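Local coordinates for putative carboxymuconolactone decarboxylase (Burkholderia xenovorans, PDB 2QEU), which is of unproven function but belongs to the AhpD-like carboxymuconolactone decarboxylase family and may have peroxiredoxin activity, at residues G105-I110 with P116-T121; I71-D76 with D100-G105. All blocks are in the same frame, centred on the assembly; numbering follows the deposited sequence.

Contact 1: residues G105-I110 with P116-T121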
loop_
_atom_site.group_PDB
_atom_site.type_symbol
_atom_site.label_atom_id
_atom_site.label_comp_id
_atom_site.label_asym_id
_atom_site.label_seq_id
_atom_site.Cartn_x
_atom_site.Cartn_y
_atom_site.Cartn_z
ATOM N N GLY B 105 -12.585 -13.648 11.255
ATOM C CA GLY B 105 -11.270 -13.062 11.142
ATOM C C GLY B 105 -11.123 -12.182 9.937
ATOM O O GLY B 105 -10.588 -11.076 10.003
ATOM N N ILE B 106 -11.562 -12.716 8.784
ATOM C CA ILE B 106 -11.482 -11.991 7.530
ATOM C C ILE B 106 -12.232 -10.666 7.571
ATOM O O ILE B 106 -11.774 -9.643 7.050
ATOM C CB ILE B 106 -11.915 -12.834 6.309
ATOM C CG1 ILE B 106 -10.901 -13.940 6.101
ATOM C CG2 ILE B 106 -11.987 -11.982 5.014
ATOM C CD1 ILE B 106 -11.366 -15.048 5.086
ATOM N N LEU B 107 -13.423 -10.662 8.145
ATOM C CA LEU B 107 -14.210 -9.432 8.258
ATOM C C LEU B 107 -13.470 -8.296 8.907
ATOM O O LEU B 107 -13.678 -7.132 8.603
ATOM C CB LEU B 107 -15.536 -9.716 8.958
ATOM C CG LEU B 107 -16.535 -10.654 8.244
ATOM C CD1 LEU B 107 -17.709 -10.987 9.192
ATOM C CD2 LEU B 107 -17.038 -9.908 6.966
ATOM N N LEU B 108 -12.601 -8.624 9.871
ATOM C CA LEU B 108 -11.877 -7.578 10.632
ATOM C C LEU B 108 -10.977 -6.766 9.716
ATOM O O LEU B 108 -10.715 -5.578 9.961
ATOM C CB LEU B 108 -11.061 -8.231 11.767
ATOM C CG LEU B 108 -11.888 -8.920 12.858
ATOM C CD1 LEU B 108 -10.999 -9.777 13.813
ATOM C CD2 LEU B 108 -12.823 -8.011 13.648
ATOM N N GLY B 109 -10.539 -7.364 8.602
ATOM C CA GLY B 109 -9.804 -6.589 7.584
ATOM C C GLY B 109 -10.533 -5.377 7.053
ATOM O O GLY B 109 -9.870 -4.410 6.658
ATOM N N ILE B 110 -11.868 -5.385 7.032
ATOM C CA ILE B 110 -12.666 -4.275 6.558
ATOM C C ILE B 110 -12.444 -3.008 7.441
ATOM O O ILE B 110 -12.371 -1.880 6.984
ATOM C CB ILE B 110 -14.167 -4.629 6.497
ATOM C CG1 ILE B 110 -14.378 -5.768 5.496
ATOM C CG2 ILE B 110 -15.009 -3.386 6.119
ATOM C CD1 ILE B 110 -15.748 -6.408 5.547
ATOM N N PRO B 116 -12.523 -3.596 0.218
ATOM C CA PRO B 116 -11.665 -4.518 -0.611
ATOM C C PRO B 116 -10.959 -5.600 0.130
ATOM O O PRO B 116 -10.559 -6.553 -0.480
ATOM C CB PRO B 116 -10.707 -3.564 -1.307
ATOM C CG PRO B 116 -11.435 -2.225 -1.328
ATOM C CD PRO B 116 -12.129 -2.179 0.026
ATOM N N ALA B 117 -10.770 -5.437 1.436
ATOM C CA ALA B 117 -10.211 -6.507 2.266
ATOM C C ALA B 117 -11.049 -7.803 2.219
ATOM O O ALA B 117 -10.523 -8.896 2.423
ATOM C CB ALA B 117 -10.044 -6.081 3.754
ATOM N N TRP B 118 -12.346 -7.635 2.012
ATOM C CA TRP B 118 -13.268 -8.737 1.708
ATOM C C TRP B 118 -13.443 -8.965 0.188
ATOM O O TRP B 118 -13.370 -10.099 -0.291
ATOM C CB TRP B 118 -14.626 -8.437 2.334
ATOM C CG TRP B 118 -15.741 -9.305 1.894
ATOM C CD1 TRP B 118 -16.603 -9.069 0.879
ATOM C CD2 TRP B 118 -16.085 -10.571 2.439
ATOM N NE1 TRP B 118 -17.467 -10.103 0.749
ATOM C CE2 TRP B 118 -17.170 -11.051 1.687
ATOM C CE3 TRP B 118 -15.576 -11.355 3.479
ATOM C CZ2 TRP B 118 -17.764 -12.279 1.940
ATOM C CZ3 TRP B 118 -16.153 -12.575 3.718
ATOM C CH2 TRP B 118 -17.276 -12.998 2.987
ATOM N N GLY B 119 -13.734 -7.883 -0.537
ATOM C CA GLY B 119 -14.222 -7.981 -1.890
ATOM C C GLY B 119 -13.253 -8.479 -2.926
ATOM O O GLY B 119 -13.638 -9.149 -3.852
ATOM N N LYS B 120 -11.992 -8.085 -2.823
ATOM C CA LYS B 120 -11.020 -8.486 -3.836
ATOM C C LYS B 120 -10.625 -9.954 -3.603
ATOM O O LYS B 120 -10.972 -10.839 -4.375
ATOM C CB LYS B 120 -9.793 -7.567 -3.868
ATOM C CG LYS B 120 -10.090 -6.108 -4.312
ATOM C CD LYS B 120 -8.830 -5.202 -4.291
ATOM C CE LYS B 120 -7.919 -5.508 -5.452
ATOM N NZ LYS B 120 -6.650 -4.742 -5.448
ATOM N N THR B 121 -9.933 -10.208 -2.508
ATOM C CA THR B 121 -9.294 -11.486 -2.263
ATOM C C THR B 121 -9.820 -12.220 -1.042
ATOM O O THR B 121 -10.015 -13.462 -1.067
ATOM C CB THR B 121 -7.742 -11.241 -2.156
ATOM O OG1 THR B 121 -7.303 -10.520 -3.322
ATOM C CG2 THR B 121 -6.983 -12.509 -2.058
HETATM O O HOH W 1 -9.587 -9.247 5.335
#

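Contact 2: residues I71-D76 with D100-G105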
loop_
_atom_site.group_PDB
_atom_site.type_symbol
_atom_site.label_atom_id
_atom_site.label_comp_id
_atom_site.label_asym_id
_atom_site.label_seq_id
_atom_site.Cartn_x
_atom_site.Cartn_y
_atom_site.Cartn_z
ATOM N N ILE B 71 -4.146 -15.500 10.793
ATOM C CA ILE B 71 -3.470 -14.199 10.621
ATOM C C ILE B 71 -2.902 -14.079 9.188
ATOM O O ILE B 71 -3.100 -13.070 8.532
ATOM C CB ILE B 71 -2.387 -13.957 11.712
ATOM C CG1 ILE B 71 -3.084 -13.756 13.088
ATOM C CG2 ILE B 71 -1.443 -12.790 11.358
ATOM C CD1 ILE B 71 -2.175 -13.963 14.350
ATOM N N LEU B 72 -2.280 -15.158 8.708
ATOM C CA LEU B 72 -1.719 -15.171 7.345
ATOM C C LEU B 72 -2.794 -15.060 6.285
ATOM O O LEU B 72 -2.609 -14.378 5.270
ATOM C CB LEU B 72 -0.766 -16.335 7.173
ATOM C CG LEU B 72 0.517 -16.153 7.960
ATOM C CD1 LEU B 72 1.219 -17.541 8.098
ATOM C CD2 LEU B 72 1.401 -15.114 7.367
ATOM N N VAL B 73 -3.956 -15.666 6.538
ATOM C CA VAL B 73 -5.091 -15.528 5.634
ATOM C C VAL B 73 -5.470 -14.048 5.503
ATOM O O VAL B 73 -5.578 -13.509 4.423
ATOM C CB VAL B 73 -6.324 -16.344 6.091
ATOM C CG1 VAL B 73 -7.603 -15.818 5.380
ATOM C CG2 VAL B 73 -6.128 -17.862 5.905
ATOM N N VAL B 74 -5.641 -13.388 6.651
ATOM C CA VAL B 74 -6.073 -11.982 6.639
ATOM C C VAL B 74 -5.017 -11.103 5.948
ATOM O O VAL B 74 -5.331 -10.223 5.145
ATOM C CB VAL B 74 -6.400 -11.527 8.046
ATOM C CG1 VAL B 74 -6.756 -9.981 7.938
ATOM C CG2 VAL B 74 -7.572 -12.303 8.599
ATOM N N LEU B 75 -3.745 -11.336 6.249
ATOM C CA LEU B 75 -2.643 -10.622 5.559
ATOM C C LEU B 75 -2.623 -10.865 4.046
ATOM O O LEU B 75 -2.485 -9.886 3.280
ATOM C CB LEU B 75 -1.292 -10.996 6.170
ATOM C CG LEU B 75 -1.009 -10.460 7.593
ATOM C CD1 LEU B 75 0.240 -11.165 8.157
ATOM C CD2 LEU B 75 -0.855 -8.934 7.650
ATOM N N ASP B 76 -2.832 -12.108 3.614
ATOM C CA ASP B 76 -2.946 -12.389 2.193
ATOM C C ASP B 76 -4.189 -11.715 1.577
ATOM O O ASP B 76 -4.156 -11.351 0.391
ATOM C CB ASP B 76 -2.929 -13.874 1.897
ATOM C CG ASP B 76 -1.542 -14.472 1.990
ATOM O OD1 ASP B 76 -0.571 -13.699 2.074
ATOM O OD2 ASP B 76 -1.415 -15.716 1.919
ATOM N N ASP B 100 -16.703 -20.690 10.361
ATOM C CA ASP B 100 -17.189 -19.514 11.104
ATOM C C ASP B 100 -16.078 -18.615 11.609
ATOM O O ASP B 100 -16.200 -17.398 11.499
ATOM C CB ASP B 100 -18.041 -19.947 12.289
ATOM C CG ASP B 100 -19.383 -20.514 11.891
ATOM O OD1 ASP B 100 -19.854 -20.269 10.758
ATOM O OD2 ASP B 100 -19.966 -21.235 12.726
ATOM N N GLU B 101 -15.026 -19.193 12.207
ATOM C CA GLU B 101 -13.883 -18.414 12.694
ATOM C C GLU B 101 -13.145 -17.720 11.539
ATOM O O GLU B 101 -12.675 -16.608 11.674
ATOM C CB GLU B 101 -12.871 -19.275 13.452
ATOM C CG GLU B 101 -13.345 -19.801 14.772
ATOM C CD GLU B 101 -12.341 -20.746 15.411
ATOM O OE1 GLU B 101 -11.876 -21.705 14.743
ATOM O OE2 GLU B 101 -11.979 -20.472 16.562
ATOM N N LEU B 102 -13.033 -18.417 10.417
ATOM C CA LEU B 102 -12.383 -17.873 9.245
ATOM C C LEU B 102 -13.082 -16.582 8.835
ATOM O O LEU B 102 -12.453 -15.541 8.613
ATOM C CB LEU B 102 -12.451 -18.875 8.089
ATOM C CG LEU B 102 -11.787 -18.447 6.764
ATOM C CD1 LEU B 102 -10.239 -18.407 6.937
ATOM C CD2 LEU B 102 -12.224 -19.360 5.611
ATOM N N ILE B 103 -14.403 -16.656 8.712
ATOM C CA ILE B 103 -15.204 -15.534 8.292
ATOM C C ILE B 103 -15.031 -14.387 9.319
ATOM O O ILE B 103 -14.844 -13.245 8.943
ATOM C CB ILE B 103 -16.699 -15.919 8.081
ATOM C CG1 ILE B 103 -16.890 -16.908 6.890
ATOM C CG2 ILE B 103 -17.574 -14.675 7.876
ATOM C CD1 ILE B 103 -18.263 -17.562 6.871
ATOM N N GLU B 104 -15.137 -14.704 10.609
ATOM C CA GLU B 104 -15.007 -13.653 11.632
ATOM C C GLU B 104 -13.671 -12.907 11.515
ATOM O O GLU B 104 -13.646 -11.707 11.672
ATOM C CB GLU B 104 -15.218 -14.212 13.049
ATOM C CG GLU B 104 -16.667 -14.643 13.307
ATOM C CD GLU B 104 -16.940 -15.048 14.779
ATOM O OE1 GLU B 104 -16.118 -14.674 15.635
ATOM O OE2 GLU B 104 -18.003 -15.645 15.086
ATOM N N GLY B 105 -12.585 -13.648 11.255
ATOM C CA GLY B 105 -11.270 -13.062 11.142
ATOM C C GLY B 105 -11.123 -12.182 9.937
ATOM O O GLY B 105 -10.588 -11.076 10.003
#

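Contact 1: residues G105-I110 with P116-T121
I106 and L107 bring one methyl each to the indole of W118 where two consecutive helices of the all-helical AhpD-like fold meet, the second half of helix 99-113 and the short helix 116-119. I106 comes first: its CG2 branch lies 4.0 Å from W118 CE3, the two side chains crossing at about a right angle. The backbone O of I106 takes part too, for a water donates one hydrogen bond to I106 O (2.8 Å) and another to A117 O (3.1 Å); it thus ties together two helices that have no direct hydrogen bond at this contact. L107 starts away from the short helix, yet its end returns, with CD2 also 4.0 Å from W118 CE3. The leucine runs beside the tryptophan in the same sense, so the benzo part of the indole is met by two aliphatic branches. W118 reaches them because CG stands anti to the backbone N (chi1 168°). The indole NH is used elsewhere, in a hydrogen bond to A31 O of a second subunit, whose L35 also packs on the ring. At G109 the backbones come closest, with CA 5.3 Å from that of A117. A117 CB sits against the bare peptide, 3.4 Å from G109 O. I110 completes the contact by lying alongside W118: its terminal CD1 is 4.0 Å from W118 CB, with CG1 only slightly farther from the same carbon.

Contact 2: residues I71-D76 with D100-G105
V73 and L102 meet methyl to methyl, and V74 rests on the backbone of G105, in a small, buried contact without hydrogen bonds between helices 65-79 and 99-113 of the AhpD-like bundle. V73 CG1 lies 4.0 Å from L102 CD1, and the two side chains cross at about a right angle. L102 gets there by extension: CG is anti to the backbone N (chi1 -179°), and although the side chain does not set out directly at the other helix, its CD1 end closes on V73. The second touch is of another kind. V74 CG2 approaches G105 O to 3.5 Å, and V74 CG2 is 3.8 Å from G105 C, a methyl lying against a peptide group. With no side chain at G105, the backbones are nearer here, the CA atoms of V74 and G105 being 7.0 Å apart against 8.5 Å for the CA atoms of V73 and L102. Main-chain bonds such as G105 N to E101 O run within each helix.

Further out, two glutamates of helix 99-113 find partners of their own. E101 binds Y67 OH through OE2, joining the same two helices a little earlier along each. E104 reaches another copy of the protein, the third subunit, where its carboxylate accepts hydrogen bonds from the backbone N of K62 and of L63. Other helices enclose the apolar pair: V73 also packs on I85 and T89 of helix 82-94, while L102 touches A129 of helix 122-137 and L97 in the loop before its own helix, so the contact lies within a four-helix neighbourhood.

Overall arrangement
Contacts 1 and 2 follow one another along helix 99-113 and share G105, their centres about 8 Å apart. The earlier part of that helix packs on helix 65-79 in contact 2; the later part meets helix 116-119 in contact 1. They also touch directly: I106 CD1 is 3.9 Å from V73 CG1, and T121 CG2 is 3.9 Å from D76 O, which brings segment 116-121 back to helix 65-79. Both contacts reach the third subunit, so helix 99-113 takes part in packing within the chain and between chains. An acetate, probably from the crystallisation liquor, lies about 6 Å from the L107 side chain, but does not by itself establish an active site.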